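Local coordinates for quinonprotein alcohol dehydrogenase-like protein (Bacteroides thetaiotaomicron VPI-5482, PDB 4R5O) that is of unknown function but combines an immunoglobulin-like beta-sandwich domain with a seven-bladed beta-propeller and binds calcium, at residues Tyr289-Ala294 against Ile340-Thr345; Lys102-Val107 against Ser398-Tyr403. One frame throughout, in Å; residues are numbered along the deposited sequence.

Interaction 1. Residues Tyr289-Ala294 against Ile340-Thr345; sequences YTLESA and IYLVST
The methyl end of Ile340, CD1, sits over one face of the Tyr289 ring and makes the closer half of this contact. Ile340 CD1 lies 3.5 Å from Tyr289 CG. Measured from the ring centre it stands 25° off the normal, a CH-pi contact displaced toward the CB side of the ring. Ile340 reaches the ring because CG1 is anti to its own carbonyl carbon (chi1 -54°) and CD1 then continues the chain in extended form (chi2 173°). The far end of the ring is held independently: Tyr289 OH is hydrogen-bonded to Asp285, while Ile300 and Lys302 of the adjoining strand and Leu354 also touch the tyrosine. Two residues further along each strand the match repeats with less overlap, through a single pair of methyls, Leu291 CD2 and Leu342 CD1, 3.9 Å apart. The strands belong to consecutive blades of the seven-bladed beta-propeller, 288-294 to a four-stranded sheet and 339-343 to the next, so alternate side chains of each strand meet in the space between two sheets that share no backbone bonds here. The spacing widens along the way, from 8.9 Å between Tyr289 CA and Ile340 CA to 9.8 Å between Leu291 CA and Leu342 CA. Phe316 and the tyrosines Tyr350 and Tyr352 pack on Leu342 as well, and this half too is buried. Beyond the leucines the segments no longer touch. Glu292 turns to its own surroundings, with a salt bridge from OE1 to Lys311, and OE2 accepts a hydrogen bond from Ile273 N. Ser293 and Ala294 are partly exposed at the loose end of the first segment; on the second, the strand gives way to a loop after Val343, and Thr345 lies at the surface.

Interaction 2. Residues Lys102-Val107 against Ser398-Tyr403; sequences KGFFYV and SKIVVY
Ile400 is the first residue of 398-403 to meet 102-107, and it uses both branches. Ile400 CG2, anti to the backbone N, approaches Phe104 CZ at 4.2 Å; the longer branch, extended about CB-CG1 (chi2 170°), brings Ile400 CD1 to 3.8 Å from Tyr106 CB and close to the root of the tyrosine ring. The isoleucine thus bridges two aromatic residues that project from the same side of strand 103-107. Val401 turns to its own sheet, touching Tyr390 and Val409, and its CG1 lies over one face of the Tyr403 ring. Val402 then returns to the interface and sets CG2 3.9 Å from Phe104 CE2, so the outer end of the phenylalanine ring meets methyls of two residues. That ring also packs against Tyr387 and Tyr115. Last in line, Tyr403 hydrogen-bonds through OH to Tyr390 OH within its own blade. The two strands run nearly antiparallel, at 155°, with axes 10.7 Å apart, a separation of stacked sheets rather than of neighbours in one sheet. Strand 103-108 is paired with the C-terminal strand 422-424, the ring closure known as Velcro in beta-propellers, and Ile423 touches both Phe104 and Ile400. With aliphatic branches against aromatic residues and no polar pair between the segments, cohesion here probably comes from shape fit and the exclusion of water.

In the fold
Both contacts are buried seams between successive propeller blades, and both rest on apolar side chains, but they join different sheets and lie about 22 Å apart between centres. The centre of interaction 1 lies about 24 Å from the centre of the chain and that of interaction 2 about 12 Å, a difference that reflects the side on which the second domain lies rather than depth. Interaction 1 joins blades close in sequence; interaction 2 spans 290 residues and brings the blade of 371-416 against the one completed by the C-terminal strand, where the ring closes. Chemically, interaction 1 pairs one methyl-on-ring contact with a leucine pair and thins toward solvent, whereas interaction 2 sets two branched residues against two aromatic ones.

Interaction 1. Residues Tyr289-Ala294 against Ile340-Thr345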
loop_
_atom_site.group_PDB
_atom_site.type_symbol
_atom_site.label_atom_id
_atom_site.label_comp_id
_atom_site.label_asym_id
_atom_site.label_seq_id
_atom_site.Cartn_x
_atom_site.Cartn_y
_atom_site.Cartn_z
ATOM N N TYR A 289 -6.782 -18.832 -11.328
ATOM C CA TYR A 289 -6.913 -18.421 -12.710
ATOM C C TYR A 289 -5.839 -17.465 -13.114
ATOM O O TYR A 289 -5.481 -16.573 -12.358
ATOM C CB TYR A 289 -8.282 -17.753 -12.942
ATOM C CG TYR A 289 -9.456 -18.693 -12.895
ATOM C CD1 TYR A 289 -9.957 -19.154 -11.682
ATOM C CD2 TYR A 289 -10.155 -19.018 -14.053
ATOM C CE1 TYR A 289 -11.061 -20.005 -11.630
ATOM C CE2 TYR A 289 -11.272 -19.857 -14.016
ATOM C CZ TYR A 289 -11.722 -20.345 -12.801
ATOM O OH TYR A 289 -12.840 -21.129 -12.765
ATOM N N THR A 290 -5.366 -17.608 -14.335
ATOM C CA THR A 290 -4.431 -16.683 -14.955
ATOM C C THR A 290 -4.826 -16.611 -16.429
ATOM O O THR A 290 -5.845 -17.163 -16.807
ATOM C CB THR A 290 -2.970 -17.082 -14.693
ATOM O OG1 THR A 290 -2.115 -15.988 -15.067
ATOM C CG2 THR A 290 -2.550 -18.396 -15.392
ATOM N N LEU A 291 -4.048 -15.906 -17.236
ATOM C CA LEU A 291 -4.255 -15.793 -18.679
ATOM C C LEU A 291 -3.091 -16.390 -19.448
ATOM O O LEU A 291 -1.940 -16.393 -18.983
ATOM C CB LEU A 291 -4.451 -14.326 -19.126
ATOM C CG LEU A 291 -5.578 -13.503 -18.536
ATOM C CD1 LEU A 291 -5.560 -12.154 -19.148
ATOM C CD2 LEU A 291 -6.941 -14.137 -18.747
ATOM N N GLU A 292 -3.403 -16.867 -20.640
ATOM C CA GLU A 292 -2.451 -17.414 -21.591
ATOM C C GLU A 292 -2.516 -16.549 -22.822
ATOM O O GLU A 292 -3.606 -16.112 -23.214
ATOM C CB GLU A 292 -2.761 -18.891 -21.879
ATOM C CG GLU A 292 -1.796 -19.539 -22.858
ATOM C CD GLU A 292 -2.042 -21.000 -23.110
ATOM O OE1 GLU A 292 -3.216 -21.375 -23.317
ATOM O OE2 GLU A 292 -1.052 -21.764 -23.165
ATOM N N SER A 293 -1.361 -16.265 -23.410
ATOM C CA SER A 293 -1.284 -15.429 -24.602
ATOM C C SER A 293 -1.637 -16.271 -25.827
ATOM O O SER A 293 -1.157 -17.385 -25.964
ATOM C CB SER A 293 0.097 -14.787 -24.717
ATOM O OG SER A 293 0.332 -13.926 -23.604
ATOM N N ALA A 294 -2.596 -15.780 -26.631
ATOM C CA ALA A 294 -3.095 -16.421 -27.858
ATOM C C ALA A 294 -2.998 -15.430 -29.035
ATOM O O ALA A 294 -2.832 -14.220 -28.816
ATOM C CB ALA A 294 -4.530 -16.919 -27.673
ATOM N N ILE A 340 -14.757 -12.984 -12.226
ATOM C CA ILE A 340 -13.424 -12.427 -12.410
ATOM C C ILE A 340 -13.574 -11.195 -13.306
ATOM O O ILE A 340 -14.194 -11.267 -14.370
ATOM C CB ILE A 340 -12.346 -13.404 -12.942
ATOM C CG1 ILE A 340 -12.249 -14.664 -12.061
ATOM C CG2 ILE A 340 -10.983 -12.676 -13.081
ATOM C CD1 ILE A 340 -11.372 -15.726 -12.564
ATOM N N TYR A 341 -13.057 -10.067 -12.845
ATOM C CA TYR A 341 -12.984 -8.854 -13.637
ATOM C C TYR A 341 -11.618 -8.815 -14.331
ATOM O O TYR A 341 -10.612 -9.086 -13.676
ATOM C CB TYR A 341 -13.222 -7.605 -12.784
ATOM C CG TYR A 341 -14.603 -7.513 -12.189
ATOM C CD1 TYR A 341 -15.661 -6.965 -12.910
ATOM C CD2 TYR A 341 -14.846 -7.914 -10.880
ATOM C CE1 TYR A 341 -16.939 -6.869 -12.359
ATOM C CE2 TYR A 341 -16.117 -7.804 -10.315
ATOM C CZ TYR A 341 -17.162 -7.291 -11.064
ATOM O OH TYR A 341 -18.408 -7.149 -10.516
ATOM N N LEU A 342 -11.576 -8.523 -15.637
ATOM C CA LEU A 342 -10.313 -8.437 -16.370
ATOM C C LEU A 342 -10.413 -7.295 -17.388
ATOM O O LEU A 342 -11.515 -6.919 -17.781
ATOM C CB LEU A 342 -9.886 -9.773 -17.039
ATOM C CG LEU A 342 -10.725 -10.479 -18.117
ATOM C CD1 LEU A 342 -9.954 -11.642 -18.674
ATOM C CD2 LEU A 342 -12.045 -11.023 -17.586
ATOM N N VAL A 343 -9.256 -6.684 -17.725
ATOM C CA VAL A 343 -9.125 -5.498 -18.587
ATOM C C VAL A 343 -8.592 -5.849 -19.971
ATOM O O VAL A 343 -7.550 -6.490 -20.091
ATOM C CB VAL A 343 -8.182 -4.452 -17.951
ATOM C CG1 VAL A 343 -8.267 -3.119 -18.696
ATOM C CG2 VAL A 343 -8.482 -4.250 -16.476
ATOM N N SER A 344 -9.275 -5.365 -21.008
ATOM C CA SER A 344 -8.843 -5.525 -22.384
ATOM C C SER A 344 -7.843 -4.424 -22.709
ATOM O O SER A 344 -7.781 -3.400 -22.010
ATOM C CB SER A 344 -10.023 -5.531 -23.348
ATOM O OG SER A 344 -10.724 -4.300 -23.318
ATOM N N THR A 345 -7.064 -4.637 -23.785
ATOM C CA THR A 345 -6.006 -3.731 -24.244
ATOM C C THR A 345 -6.566 -2.299 -24.628
ATOM O O THR A 345 -5.759 -1.366 -24.684
ATOM C CB THR A 345 -5.254 -4.364 -25.433
ATOM O OG1 THR A 345 -3.981 -3.744 -25.581
ATOM C CG2 THR A 345 -6.052 -4.384 -26.740
#

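Interaction 2. Residues Lys102-Val107 against Ser398-Tyr403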
loop_
_atom_site.group_PDB
_atom_site.type_symbol
_atom_site.label_atom_id
_atom_site.label_comp_id
_atom_site.label_asym_id
_atom_site.label_seq_id
_atom_site.Cartn_x
_atom_site.Cartn_y
_atom_site.Cartn_z
ATOM N N LYS A 102 -13.224 2.600 6.806
ATOM C CA LYS A 102 -14.222 3.441 6.132
ATOM C C LYS A 102 -13.724 3.969 4.770
ATOM O O LYS A 102 -13.977 5.122 4.417
ATOM C CB LYS A 102 -14.592 4.627 7.054
ATOM C CG LYS A 102 -15.229 4.189 8.381
ATOM C CD LYS A 102 -16.508 3.365 8.182
ATOM C CE LYS A 102 -17.035 2.800 9.476
ATOM N NZ LYS A 102 -18.258 1.984 9.259
ATOM N N GLY A 103 -13.120 3.085 3.981
ATOM C CA GLY A 103 -12.598 3.403 2.651
ATOM C C GLY A 103 -11.446 2.507 2.239
ATOM O O GLY A 103 -11.455 1.308 2.542
ATOM N N PHE A 104 -10.446 3.074 1.534
ATOM C CA PHE A 104 -9.275 2.280 1.091
ATOM C C PHE A 104 -8.003 3.115 1.016
ATOM O O PHE A 104 -8.080 4.328 0.783
ATOM C CB PHE A 104 -9.523 1.644 -0.299
ATOM C CG PHE A 104 -9.859 2.647 -1.382
ATOM C CD1 PHE A 104 -8.854 3.313 -2.075
ATOM C CD2 PHE A 104 -11.182 2.909 -1.725
ATOM C CE1 PHE A 104 -9.168 4.247 -3.066
ATOM C CE2 PHE A 104 -11.494 3.843 -2.710
ATOM C CZ PHE A 104 -10.486 4.492 -3.388
ATOM N N PHE A 105 -6.834 2.453 1.157
ATOM C CA PHE A 105 -5.531 3.105 0.957
ATOM C C PHE A 105 -5.214 3.076 -0.519
ATOM O O PHE A 105 -5.756 2.245 -1.241
ATOM C CB PHE A 105 -4.390 2.464 1.783
ATOM C CG PHE A 105 -4.559 2.362 3.293
ATOM C CD1 PHE A 105 -4.331 3.466 4.115
ATOM C CD2 PHE A 105 -4.880 1.147 3.892
ATOM C CE1 PHE A 105 -4.460 3.361 5.499
ATOM C CE2 PHE A 105 -4.996 1.036 5.279
ATOM C CZ PHE A 105 -4.787 2.138 6.069
ATOM N N TYR A 106 -4.429 4.005 -1.001
ATOM C CA TYR A 106 -4.010 3.978 -2.392
ATOM C C TYR A 106 -2.589 4.489 -2.409
ATOM O O TYR A 106 -2.268 5.481 -1.748
ATOM C CB TYR A 106 -4.956 4.740 -3.364
ATOM C CG TYR A 106 -5.100 6.236 -3.158
ATOM C CD1 TYR A 106 -6.062 6.750 -2.295
ATOM C CD2 TYR A 106 -4.348 7.140 -3.909
ATOM C CE1 TYR A 106 -6.216 8.125 -2.120
ATOM C CE2 TYR A 106 -4.490 8.515 -3.740
ATOM C CZ TYR A 106 -5.433 9.002 -2.849
ATOM O OH TYR A 106 -5.582 10.347 -2.661
ATOM N N VAL A 107 -1.719 3.731 -3.066
ATOM C CA VAL A 107 -0.299 4.026 -3.179
ATOM C C VAL A 107 -0.130 4.915 -4.412
ATOM O O VAL A 107 -0.381 4.481 -5.527
ATOM C CB VAL A 107 0.539 2.714 -3.227
ATOM C CG1 VAL A 107 2.039 3.010 -3.344
ATOM C CG2 VAL A 107 0.249 1.850 -2.007
ATOM N N SER A 398 -4.600 11.145 -13.831
ATOM C CA SER A 398 -5.091 9.866 -13.374
ATOM C C SER A 398 -6.178 10.021 -12.326
ATOM O O SER A 398 -6.203 10.991 -11.551
ATOM C CB SER A 398 -3.946 9.037 -12.810
ATOM O OG SER A 398 -2.988 8.803 -13.826
ATOM N N LYS A 399 -7.069 9.035 -12.304
ATOM C CA LYS A 399 -8.178 8.979 -11.383
ATOM C C LYS A 399 -8.457 7.538 -10.965
ATOM O O LYS A 399 -8.099 6.603 -11.681
ATOM C CB LYS A 399 -9.440 9.609 -12.004
ATOM C CG LYS A 399 -9.931 8.923 -13.275
ATOM C CD LYS A 399 -11.126 9.627 -13.862
ATOM C CE LYS A 399 -11.491 9.068 -15.209
ATOM N NZ LYS A 399 -12.666 9.779 -15.763
ATOM N N ILE A 400 -9.096 7.374 -9.796
ATOM C CA ILE A 400 -9.574 6.088 -9.309
ATOM C C ILE A 400 -11.095 6.166 -9.375
ATOM O O ILE A 400 -11.698 7.001 -8.703
ATOM C CB ILE A 400 -9.036 5.667 -7.910
ATOM C CG1 ILE A 400 -7.506 5.585 -7.899
ATOM C CG2 ILE A 400 -9.669 4.345 -7.485
ATOM C CD1 ILE A 400 -6.913 5.420 -6.513
ATOM N N VAL A 401 -11.706 5.352 -10.230
ATOM C CA VAL A 401 -13.160 5.318 -10.357
ATOM C C VAL A 401 -13.641 4.069 -9.635
ATOM O O VAL A 401 -13.125 2.977 -9.869
ATOM C CB VAL A 401 -13.655 5.395 -11.824
ATOM C CG1 VAL A 401 -15.176 5.360 -11.887
ATOM C CG2 VAL A 401 -13.128 6.654 -12.511
ATOM N N VAL A 402 -14.575 4.262 -8.704
ATOM C CA VAL A 402 -15.195 3.223 -7.888
ATOM C C VAL A 402 -16.574 2.960 -8.467
ATOM O O VAL A 402 -17.439 3.847 -8.410
ATOM C CB VAL A 402 -15.251 3.599 -6.372
ATOM C CG1 VAL A 402 -15.981 2.528 -5.564
ATOM C CG2 VAL A 402 -13.872 3.891 -5.797
ATOM N N TYR A 403 -16.759 1.766 -9.059
ATOM C CA TYR A 403 -18.018 1.320 -9.647
ATOM C C TYR A 403 -18.785 0.421 -8.701
ATOM O O TYR A 403 -18.185 -0.321 -7.944
ATOM C CB TYR A 403 -17.771 0.554 -10.965
ATOM C CG TYR A 403 -17.179 1.372 -12.096
ATOM C CD1 TYR A 403 -17.993 2.131 -12.933
ATOM C CD2 TYR A 403 -15.815 1.315 -12.390
ATOM C CE1 TYR A 403 -17.463 2.859 -13.996
ATOM C CE2 TYR A 403 -15.272 2.042 -13.451
ATOM C CZ TYR A 403 -16.101 2.819 -14.247
ATOM O OH TYR A 403 -15.592 3.525 -15.311
#